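Long-range contacts in extracellular endo-alpha-(1->5)-L-arabinanase 1 (Bacillus subtilis, PDB 1UV4), which cleaves internal alpha-1,5-arabinofuranosyl linkages in linear arabinan and branched sugar beet arabinan, a key step in the breakdown of the plant cell wall: residues T29-R35 with Q71-P76; E34-V39 with V50-T56; D133-T137 with E185-T190; L198-F202 with G254-I258. The contacts are given in a common frame with arbitrary orientation. Where two conformers were deposited one is given. Residue numbers count along the deposited sequence, not the author numbering.

In the fold
The chain folds as a five-bladed beta-propeller, and the four contacts illustrate how blades are built and joined. From the N terminus, contact 1 closes a long loop by bringing the turn after strand 23-29 of the first blade against the start of strand 74-81, the innermost of the second. Contact 2 lies within that span, sharing E34 and R35 with it, and pairs the two outer strands of the first blade. Contacts 3 and 4 follow in series. Contact 3 sets the innermost strands of the third and fourth blades side by side; contact 4 joins the next strand of the fourth blade to strand 250-259 of the last. Both meet the same calcium ion.

Contact 1 (T29-R35 with Q71-P76); sequences TGLTEER and QNQWAP
Three direct hydrogen bonds fix this junction. A75 N donates to T29 OG1 (2.9 Å), an oxygen that also bonds D14; the m rotamer of T29 places it there. G30 N donates to Q73 O at 3.0 Å, and Q71 NE2 reaches T32 O at 3.1 Å. Beyond them, water 1 links Q71 OE1 (3.0 Å) to R35 NE (2.9 Å, weak). L31-E34 form a type I turn, closed by E34 N to L31 O at 3.0 Å, so the chain doubles back around N72, whose CB lies 3.2 Å from L31 O and 3.3 Å from E34 O. The CA atoms of T29 and W74 are 4.2 Å apart, those of R35 and N72 4.6 Å. R35 CA also meets Q71 O at 3.3 Å in a CA-H...O contact. A75, with left-handed angles of 55/59, leads into P76, whose CD packs 3.6 Å from T29 N. This is a blade-to-blade junction of a five-bladed beta-propeller, beside D14, the inferred proton acceptor.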
# COMPACT_ATOMS: atom_id res chain seq x y z
N THR A 29 -2.27 -8.98 0.63
CA THR A 29 -3.44 -9.44 -0.10
C THR A 29 -3.71 -10.90 0.22
O THR A 29 -2.78 -11.70 0.25
CB THR A 29 -3.21 -9.24 -1.57
OG1 THR A 29 -3.11 -7.82 -1.81
CG2 THR A 29 -4.32 -9.76 -2.46
N GLY A 30 -4.97 -11.23 0.45
CA GLY A 30 -5.33 -12.62 0.63
C GLY A 30 -4.95 -13.47 -0.59
O GLY A 30 -4.89 -13.00 -1.76
N LEU A 31 -4.65 -14.73 -0.33
CA LEU A 31 -4.54 -15.71 -1.41
C LEU A 31 -5.78 -15.71 -2.26
O LEU A 31 -6.89 -15.57 -1.73
CB LEU A 31 -4.23 -17.10 -0.90
CG LEU A 31 -3.00 -17.28 -0.01
CD1 LEU A 31 -2.84 -18.71 0.38
CD2 LEU A 31 -1.70 -16.72 -0.67
N THR A 32 -5.62 -15.81 -3.58
CA THR A 32 -6.76 -15.67 -4.47
C THR A 32 -7.86 -16.71 -4.20
O THR A 32 -9.05 -16.38 -4.30
CB THR A 32 -6.32 -15.77 -5.95
OG1 THR A 32 -5.53 -14.63 -6.28
CG2 THR A 32 -7.54 -15.69 -6.91
N GLU A 33 -7.44 -17.90 -3.81
CA GLU A 33 -8.35 -19.02 -3.55
C GLU A 33 -8.92 -18.99 -2.11
O GLU A 33 -9.58 -19.95 -1.69
CB GLU A 33 -7.63 -20.36 -3.81
CG GLU A 33 -6.76 -20.82 -2.66
CD GLU A 33 -5.41 -21.42 -3.06
OE1 GLU A 33 -5.35 -22.26 -3.98
OE2 GLU A 33 -4.39 -21.03 -2.42
N GLU A 34 -8.69 -17.91 -1.36
CA GLU A 34 -9.20 -17.77 0.00
C GLU A 34 -9.86 -16.44 0.23
O GLU A 34 -9.68 -15.44 -0.52
CB GLU A 34 -8.09 -17.98 1.05
CG GLU A 34 -7.51 -19.38 1.01
CD GLU A 34 -6.39 -19.67 2.01
OE1 GLU A 34 -5.99 -18.80 2.81
OE2 GLU A 34 -5.91 -20.83 1.99
N ARG A 35 -10.57 -16.41 1.35
CA ARG A 35 -11.22 -15.20 1.81
C ARG A 35 -10.29 -14.37 2.64
O ARG A 35 -9.49 -14.91 3.39
CB ARG A 35 -12.46 -15.54 2.66
CG ARG A 35 -13.54 -16.29 1.88
CD ARG A 35 -14.82 -16.48 2.69
NE ARG A 35 -15.81 -17.34 2.02
CZ ARG A 35 -16.01 -18.63 2.28
NH1 ARG A 35 -15.36 -19.26 3.25
NH2 ARG A 35 -16.92 -19.32 1.58
N GLN A 71 -13.14 -12.92 -3.61
CA GLN A 71 -13.24 -13.41 -2.23
C GLN A 71 -12.06 -12.93 -1.39
O GLN A 71 -12.22 -12.75 -0.20
CB GLN A 71 -13.35 -14.90 -2.16
CG GLN A 71 -12.17 -15.66 -2.67
CD GLN A 71 -12.38 -17.16 -2.57
OE1 GLN A 71 -13.29 -17.63 -1.87
NE2 GLN A 71 -11.60 -17.91 -3.32
N ASN A 72 -10.90 -12.68 -2.01
CA ASN A 72 -9.75 -12.19 -1.28
C ASN A 72 -9.79 -10.68 -1.24
O ASN A 72 -10.14 -10.00 -2.22
CB ASN A 72 -8.41 -12.71 -1.89
CG ASN A 72 -8.07 -12.15 -3.30
OD1 ASN A 72 -6.88 -11.94 -3.62
ND2 ASN A 72 -9.08 -12.02 -4.16
N GLN A 73 -9.44 -10.11 -0.09
CA GLN A 73 -9.30 -8.65 0.00
C GLN A 73 -7.83 -8.25 -0.23
O GLN A 73 -6.94 -9.08 -0.17
CB GLN A 73 -9.82 -8.08 1.33
CG GLN A 73 -11.37 -8.02 1.36
CD GLN A 73 -12.00 -9.39 1.29
OE1 GLN A 73 -11.83 -10.25 2.15
NE2 GLN A 73 -12.74 -9.62 0.22
N TRP A 74 -7.61 -6.99 -0.60
CA TRP A 74 -6.32 -6.61 -1.17
C TRP A 74 -5.62 -5.47 -0.44
O TRP A 74 -6.25 -4.54 0.07
CB TRP A 74 -6.40 -6.13 -2.65
CG TRP A 74 -7.18 -6.95 -3.61
CD1 TRP A 74 -7.68 -8.21 -3.45
CD2 TRP A 74 -7.61 -6.51 -4.88
NE1 TRP A 74 -8.38 -8.60 -4.57
CE2 TRP A 74 -8.35 -7.57 -5.46
CE3 TRP A 74 -7.45 -5.33 -5.61
CZ2 TRP A 74 -8.91 -7.48 -6.73
CZ3 TRP A 74 -8.01 -5.28 -6.89
CH2 TRP A 74 -8.72 -6.32 -7.41
N ALA A 75 -4.30 -5.54 -0.43
CA ALA A 75 -3.45 -4.38 -0.16
C ALA A 75 -3.76 -3.69 1.17
O ALA A 75 -4.10 -2.53 1.24
CB ALA A 75 -3.51 -3.43 -1.35
N PRO A 76 -3.62 -4.46 2.24
CA PRO A 76 -3.84 -3.91 3.58
C PRO A 76 -2.80 -2.86 3.94
O PRO A 76 -1.69 -2.84 3.43
CB PRO A 76 -3.76 -5.15 4.45
CG PRO A 76 -2.80 -5.97 3.77
CD PRO A 76 -3.16 -5.85 2.27
O HOH W 1 -16.01 -16.93 -0.87

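Contact 2 (E34-V39 with V50-T56); sequences ERGLRV and VQKSIFT
I54 lies at the apolar centre: its CD1 meets V39 CG2 at 3.8 Å and its CB faces L37 CB at 4.2 Å, all three side chains on one face of the sheet. L37 (m,t) carries CD1 to 3.9 Å from F55 CE2. Strands 37-39 and 50-54 run antiparallel at 153°, their axes approaching to 5.0 Å. L37 and I54 are a hydrogen-bonded pair, L37 N to I54 O at 2.9 Å and I54 N to L37 O at 3.1 Å. R38 then lies nearest S53, but V39 nearest Q51, so the register slips by one residue; Q51 N bonds V39 O at 2.8 Å. Before L37, G36 has angles of 89/-152, and a CB there would clash with I54 O. F55 turns the partner chain with left-handed angles of 65/43. At the polar edge, water 4 joins V39 N (3.0 Å), Q51 O (2.8 Å) and S53 OG (2.8 Å), water 2 joins S53 OG (2.6 Å) to E34 OE1 (2.6 Å) and R35 O (3.1 Å), and water 3 joins R35 NH1 (3.0 Å) to T56 O (2.7 Å). In this outer hairpin of a blade, one water thus spans two backbones, while two tie polar side chains to carbonyls.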
# COMPACT_ATOMS: atom_id res chain seq x y z
N GLU A 34 -8.69 -17.91 -1.36
CA GLU A 34 -9.20 -17.77 0.00
C GLU A 34 -9.86 -16.44 0.23
O GLU A 34 -9.68 -15.44 -0.52
CB GLU A 34 -8.09 -17.98 1.05
CG GLU A 34 -7.51 -19.38 1.01
CD GLU A 34 -6.39 -19.67 2.01
OE1 GLU A 34 -5.99 -18.80 2.81
OE2 GLU A 34 -5.91 -20.83 1.99
N ARG A 35 -10.57 -16.41 1.35
CA ARG A 35 -11.22 -15.20 1.81
C ARG A 35 -10.29 -14.37 2.64
O ARG A 35 -9.49 -14.91 3.39
CB ARG A 35 -12.46 -15.54 2.66
CG ARG A 35 -13.54 -16.29 1.88
CD ARG A 35 -14.82 -16.48 2.69
NE ARG A 35 -15.81 -17.34 2.02
CZ ARG A 35 -16.01 -18.63 2.28
NH1 ARG A 35 -15.36 -19.26 3.25
NH2 ARG A 35 -16.92 -19.32 1.58
N GLY A 36 -10.43 -13.05 2.54
CA GLY A 36 -9.81 -12.15 3.48
C GLY A 36 -8.41 -11.67 3.16
O GLY A 36 -8.03 -11.53 1.99
N LEU A 37 -7.69 -11.37 4.24
CA LEU A 37 -6.36 -10.77 4.21
C LEU A 37 -5.36 -11.74 4.82
O LEU A 37 -5.62 -12.35 5.87
CB LEU A 37 -6.30 -9.49 5.01
CG LEU A 37 -7.17 -8.40 4.44
CD1 LEU A 37 -7.39 -7.30 5.49
CD2 LEU A 37 -6.58 -7.87 3.17
N ARG A 38 -4.20 -11.85 4.17
CA ARG A 38 -3.10 -12.72 4.59
C ARG A 38 -2.29 -12.11 5.71
O ARG A 38 -1.96 -10.90 5.67
CB ARG A 38 -2.22 -12.96 3.40
CG ARG A 38 -1.04 -13.92 3.62
CD ARG A 38 -0.56 -14.54 2.36
NE ARG A 38 0.71 -15.27 2.36
CZ ARG A 38 0.83 -16.56 2.57
NH1 ARG A 38 -0.21 -17.30 2.91
NH2 ARG A 38 2.02 -17.11 2.42
N VAL A 39 -2.01 -12.94 6.72
CA VAL A 39 -1.27 -12.50 7.92
C VAL A 39 -0.10 -13.45 8.18
O VAL A 39 -0.29 -14.66 8.28
CB VAL A 39 -2.17 -12.48 9.19
CG1 VAL A 39 -1.36 -12.02 10.39
CG2 VAL A 39 -3.42 -11.58 8.97
N VAL A 50 2.44 -18.51 8.67
CA VAL A 50 1.15 -18.03 8.20
C VAL A 50 0.15 -18.16 9.36
O VAL A 50 -0.01 -19.22 9.93
CB VAL A 50 0.65 -18.90 7.03
CG1 VAL A 50 -0.75 -18.43 6.58
CG2 VAL A 50 1.63 -18.83 5.88
N GLN A 51 -0.50 -17.07 9.68
CA GLN A 51 -1.52 -17.03 10.73
C GLN A 51 -2.91 -17.13 10.13
O GLN A 51 -3.09 -16.99 8.92
CB GLN A 51 -1.40 -15.69 11.46
CG GLN A 51 0.00 -15.36 11.98
CD GLN A 51 0.54 -16.43 12.92
OE1 GLN A 51 1.44 -17.20 12.54
NE2 GLN A 51 0.01 -16.49 14.13
N LYS A 52 -3.91 -17.33 10.98
CA LYS A 52 -5.30 -17.20 10.55
C LYS A 52 -5.51 -15.85 9.89
O LYS A 52 -5.11 -14.83 10.39
CB LYS A 52 -6.31 -17.40 11.67
CG LYS A 52 -7.74 -17.69 11.11
CD LYS A 52 -8.68 -18.28 12.14
CE LYS A 52 -10.04 -18.62 11.54
NZ LYS A 52 -10.92 -19.17 12.61
N SER A 53 -6.17 -15.87 8.76
CA SER A 53 -6.44 -14.65 8.01
C SER A 53 -7.44 -13.77 8.73
O SER A 53 -8.18 -14.25 9.57
CB SER A 53 -7.00 -14.99 6.63
OG SER A 53 -6.02 -15.67 5.85
N ILE A 54 -7.45 -12.50 8.39
CA ILE A 54 -8.44 -11.52 8.79
C ILE A 54 -9.56 -11.60 7.76
O ILE A 54 -9.29 -11.74 6.60
CB ILE A 54 -7.80 -10.12 8.92
CG1 ILE A 54 -6.76 -10.15 10.07
CG2 ILE A 54 -8.87 -9.10 9.21
CD1 ILE A 54 -5.88 -8.95 10.13
N PHE A 55 -10.83 -11.52 8.21
CA PHE A 55 -11.99 -11.61 7.33
C PHE A 55 -12.06 -13.02 6.70
O PHE A 55 -12.42 -13.15 5.53
CB PHE A 55 -12.05 -10.52 6.27
CG PHE A 55 -11.96 -9.10 6.82
CD1 PHE A 55 -12.64 -8.71 7.95
CD2 PHE A 55 -11.16 -8.16 6.19
CE1 PHE A 55 -12.52 -7.43 8.44
CE2 PHE A 55 -11.04 -6.90 6.70
CZ PHE A 55 -11.73 -6.52 7.80
N THR A 56 -11.82 -14.07 7.48
CA THR A 56 -12.19 -15.41 7.01
C THR A 56 -13.70 -15.46 6.75
O THR A 56 -14.15 -16.26 5.95
CB THR A 56 -11.78 -16.51 8.02
OG1 THR A 56 -12.28 -16.24 9.34
CG2 THR A 56 -10.27 -16.59 8.09
O HOH W 2 -6.80 -16.48 3.51
O HOH W 3 -13.06 -18.49 5.00
O HOH W 4 -3.26 -15.63 6.53

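Contact 3 (D133-T137 with E185-T190); sequences DPELT and EAPTLT. With CA (calcium ion), chain D.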
# COMPACT_ATOMS: atom_id res chain seq x y z
N ASP A 133 -5.77 0.08 -2.61
CA ASP A 133 -4.39 0.33 -2.22
C ASP A 133 -4.22 1.49 -1.23
O ASP A 133 -3.45 2.43 -1.46
CB ASP A 133 -3.44 0.54 -3.40
CG ASP A 133 -3.36 -0.62 -4.32
OD1 ASP A 133 -3.87 -1.75 -4.06
OD2 ASP A 133 -2.74 -0.48 -5.41
N PRO A 134 -4.95 1.43 -0.10
CA PRO A 134 -4.87 2.53 0.89
C PRO A 134 -3.54 2.68 1.57
O PRO A 134 -2.84 1.70 1.79
CB PRO A 134 -5.91 2.13 1.93
CG PRO A 134 -6.03 0.61 1.79
CD PRO A 134 -5.84 0.34 0.36
N GLU A 135 -3.25 3.90 1.98
CA GLU A 135 -2.08 4.24 2.75
C GLU A 135 -2.46 5.32 3.76
O GLU A 135 -2.79 6.42 3.38
CB GLU A 135 -1.00 4.76 1.80
CG GLU A 135 0.10 5.60 2.40
CD GLU A 135 1.07 4.84 3.26
OE1 GLU A 135 0.76 3.70 3.69
OE2 GLU A 135 2.20 5.36 3.55
N LEU A 136 -2.32 5.01 5.03
CA LEU A 136 -2.50 5.98 6.11
C LEU A 136 -1.16 6.68 6.32
O LEU A 136 -0.10 6.04 6.46
CB LEU A 136 -2.95 5.26 7.40
CG LEU A 136 -3.11 6.17 8.62
CD1 LEU A 136 -4.18 7.24 8.45
CD2 LEU A 136 -3.47 5.30 9.84
N THR A 137 -1.21 8.00 6.35
CA THR A 137 -0.02 8.77 6.64
C THR A 137 -0.38 9.91 7.60
O THR A 137 -1.54 10.13 7.91
CB THR A 137 0.62 9.25 5.33
OG1 THR A 137 1.88 9.87 5.60
CG2 THR A 137 -0.20 10.30 4.65
N GLU A 185 0.30 2.51 -9.04
CA GLU A 185 -0.52 2.04 -7.93
C GLU A 185 0.22 2.14 -6.62
O GLU A 185 1.39 2.46 -6.58
CB GLU A 185 -0.94 0.58 -8.16
CG GLU A 185 0.23 -0.41 -8.14
CD GLU A 185 -0.16 -1.89 -8.00
OE1 GLU A 185 -0.55 -2.48 -9.02
OE2 GLU A 185 -0.01 -2.53 -6.91
N ALA A 186 -0.49 1.84 -5.55
CA ALA A 186 0.18 1.41 -4.30
C ALA A 186 1.03 2.53 -3.72
O ALA A 186 2.19 2.36 -3.45
CB ALA A 186 1.00 0.15 -4.52
N PRO A 187 0.41 3.63 -3.39
CA PRO A 187 1.19 4.69 -2.75
C PRO A 187 1.67 4.35 -1.34
O PRO A 187 1.05 3.63 -0.59
CB PRO A 187 0.21 5.85 -2.71
CG PRO A 187 -1.11 5.19 -2.54
CD PRO A 187 -1.02 3.98 -3.48
N THR A 188 2.82 4.97 -1.01
CA THR A 188 3.29 5.09 0.36
C THR A 188 3.84 6.49 0.54
O THR A 188 4.41 7.04 -0.35
CB THR A 188 4.34 3.97 0.72
OG1 THR A 188 4.63 4.03 2.13
CG2 THR A 188 5.64 4.14 0.03
N LEU A 189 3.56 7.10 1.69
CA LEU A 189 3.80 8.52 1.90
C LEU A 189 4.27 8.74 3.30
O LEU A 189 3.63 8.26 4.23
CB LEU A 189 2.48 9.27 1.61
CG LEU A 189 2.36 10.73 1.15
CD1 LEU A 189 3.61 11.32 0.63
CD2 LEU A 189 1.18 11.02 0.19
N THR A 190 5.35 9.51 3.47
CA THR A 190 5.92 9.81 4.77
C THR A 190 6.47 11.22 4.77
O THR A 190 6.82 11.75 3.72
CB THR A 190 7.03 8.78 5.11
OG1 THR A 190 7.50 8.95 6.47
CG2 THR A 190 8.27 8.95 4.24
CA CA D . 1.76 2.10 5.22
O HOH W 5 -0.71 1.47 -0.95
O HOH W 6 3.35 3.82 5.40
O HOH W 7 2.65 6.68 6.35
O HOH W 8 0.39 3.44 6.74
O HOH W 9 3.59 1.88 7.25
O HOH W 10 1.74 0.74 7.10
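E135 extends across the gap between two blades and overlaps the backbone of P187-L189, its CB 3.3 Å from P187 O. The strands concerned, 135-137 and 185-190, belong to the innermost strands of adjacent blades of the five-bladed propeller; they run parallel within 9°, axes 6.8 Å apart at closest, and side chains and water, not backbone pairing, join them. The carboxylate of E135 divides its work: OE1 binds the calcium ion at 2.4 Å, while OE2 accepts from L189 N at 2.9 Å. D77 and D257 are the other protein ligands of the ion, and four waters complete the shell, among them water 6, which lies 2.7 Å from E135 OE2. Toward the N-terminal ends, D133 and A186 both take left-handed backbone angles just before a proline, a local repetition in neighbouring blades. Here the active site begins: D133 OD2 lies 3.7 Å from OE2 of E185, the inferred proton donor. Such closeness of two acids is consistent with the role inferred for D133 in tuning the pKa of E185 and orienting it. At the opposite end, T137 OG1 donates a hydrogen bond to L189 O at 2.7 Å.

Contact 4 (L198-F202 with G254-I258); sequences LMVSF and GGQDI. With CA (calcium ion), chain D.
Two strands from adjacent propeller blades, 198-202 and 254-258, run antiparallel at 164°, with axes 6.3 Å apart at closest, and meet through alternate side chains. M199 and S201 of one point CA-to-CB toward the other, as do Q256 and I258 in return. S201 takes the m rotamer, which puts its OG where it accepts from G255 N at 2.8 Å and donates to Q256 OE1 at 2.7 Å. Q256 is folded by chi1 near 74° (p) and chi2 near -69° (m), so that its amide turns toward 198-202, between the two strands, NE2 lying 3.5 Å from M199 O. M199 is extended (m,t,t): its CB touches Q256 CG at 4.1 Å and its CE reaches I258 CD1 at 4.2 Å, I258 being m,t. The CA atoms of S201 and G254 are 5.1 Å apart; a CB on G254 would be tight against S201 OG, and G255 bends with left-handed angles of 63/30. Facing the other way, D257 (chi1 near -161°, t) chelates calcium through OD1 at 2.3 Å and OD2 at 2.6 Å, E135 and D77 being its fellow protein ligands. I258 O accepts from calcium-bound water 9 at 2.5 Å. Strand 254-258 is therefore two-sided in its chemistry: on one side G255 and Q256 bond S201 of the neighbouring blade, close to E185, while on the other D257 gives the central metal a bidentate carboxylate.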
# COMPACT_ATOMS: atom_id res chain seq x y z
N LEU A 198 6.54 10.72 -1.55
CA LEU A 198 5.58 9.77 -2.13
C LEU A 198 6.36 8.72 -2.93
O LEU A 198 7.14 9.07 -3.80
CB LEU A 198 4.62 10.47 -3.04
CG LEU A 198 3.63 9.56 -3.78
CD1 LEU A 198 2.66 8.86 -2.84
CD2 LEU A 198 2.85 10.40 -4.78
N MET A 199 6.18 7.45 -2.61
CA MET A 199 6.61 6.37 -3.46
C MET A 199 5.38 5.69 -4.07
O MET A 199 4.36 5.57 -3.42
CB MET A 199 7.38 5.32 -2.69
CG MET A 199 8.54 5.80 -1.98
SD MET A 199 9.47 4.39 -1.25
CE MET A 199 10.85 5.20 -0.54
N VAL A 200 5.49 5.30 -5.33
CA VAL A 200 4.44 4.55 -6.00
C VAL A 200 5.09 3.35 -6.71
O VAL A 200 6.29 3.31 -6.93
CB VAL A 200 3.65 5.40 -7.02
CG1 VAL A 200 3.05 6.58 -6.35
CG2 VAL A 200 4.54 5.85 -8.16
N SER A 201 4.29 2.33 -6.98
CA SER A 201 4.68 1.27 -7.90
C SER A 201 4.27 1.67 -9.32
O SER A 201 3.12 2.00 -9.54
CB SER A 201 4.01 -0.03 -7.49
OG SER A 201 4.44 -0.43 -6.21
N PHE A 202 5.21 1.69 -10.26
CA PHE A 202 4.91 1.77 -11.68
C PHE A 202 4.65 0.33 -12.11
O PHE A 202 5.42 -0.56 -11.75
CB PHE A 202 6.10 2.33 -12.48
CG PHE A 202 6.25 3.83 -12.47
CD1 PHE A 202 5.39 4.66 -11.76
CD2 PHE A 202 7.29 4.40 -13.17
CE1 PHE A 202 5.57 6.04 -11.72
CE2 PHE A 202 7.45 5.78 -13.19
CZ PHE A 202 6.58 6.60 -12.48
N GLY A 254 7.51 -4.00 -6.10
CA GLY A 254 6.39 -3.10 -5.91
C GLY A 254 5.62 -3.37 -4.66
O GLY A 254 6.06 -4.15 -3.80
N GLY A 255 4.48 -2.72 -4.53
CA GLY A 255 3.69 -2.89 -3.33
C GLY A 255 4.42 -2.41 -2.10
O GLY A 255 4.19 -2.90 -0.99
N GLN A 256 5.28 -1.41 -2.28
CA GLN A 256 6.19 -0.99 -1.21
C GLN A 256 5.48 -0.21 -0.12
O GLN A 256 4.47 0.48 -0.34
CB GLN A 256 7.30 -0.15 -1.82
CG GLN A 256 6.88 1.27 -2.25
CD GLN A 256 5.93 1.29 -3.46
OE1 GLN A 256 6.14 0.54 -4.41
NE2 GLN A 256 4.86 2.10 -3.37
N ASP A 257 5.98 -0.37 1.11
CA ASP A 257 5.43 0.37 2.24
C ASP A 257 6.54 0.75 3.16
O ASP A 257 7.50 -0.01 3.36
CB ASP A 257 4.38 -0.50 2.94
CG ASP A 257 3.47 0.30 3.78
OD1 ASP A 257 3.19 1.49 3.51
OD2 ASP A 257 2.94 -0.20 4.74
N ILE A 258 6.48 2.00 3.60
CA ILE A 258 7.47 2.56 4.56
C ILE A 258 6.99 2.25 5.94
O ILE A 258 5.84 2.61 6.31
CB ILE A 258 7.64 4.05 4.37
CG1 ILE A 258 8.24 4.36 2.99
CG2 ILE A 258 8.60 4.55 5.43
CD1 ILE A 258 8.01 5.85 2.53
CA CA D . 1.76 2.10 5.22
O HOH W 6 3.35 3.82 5.40
O HOH W 9 3.59 1.88 7.25
O HOH W 8 0.39 3.44 6.74
O HOH W 10 1.74 0.74 7.10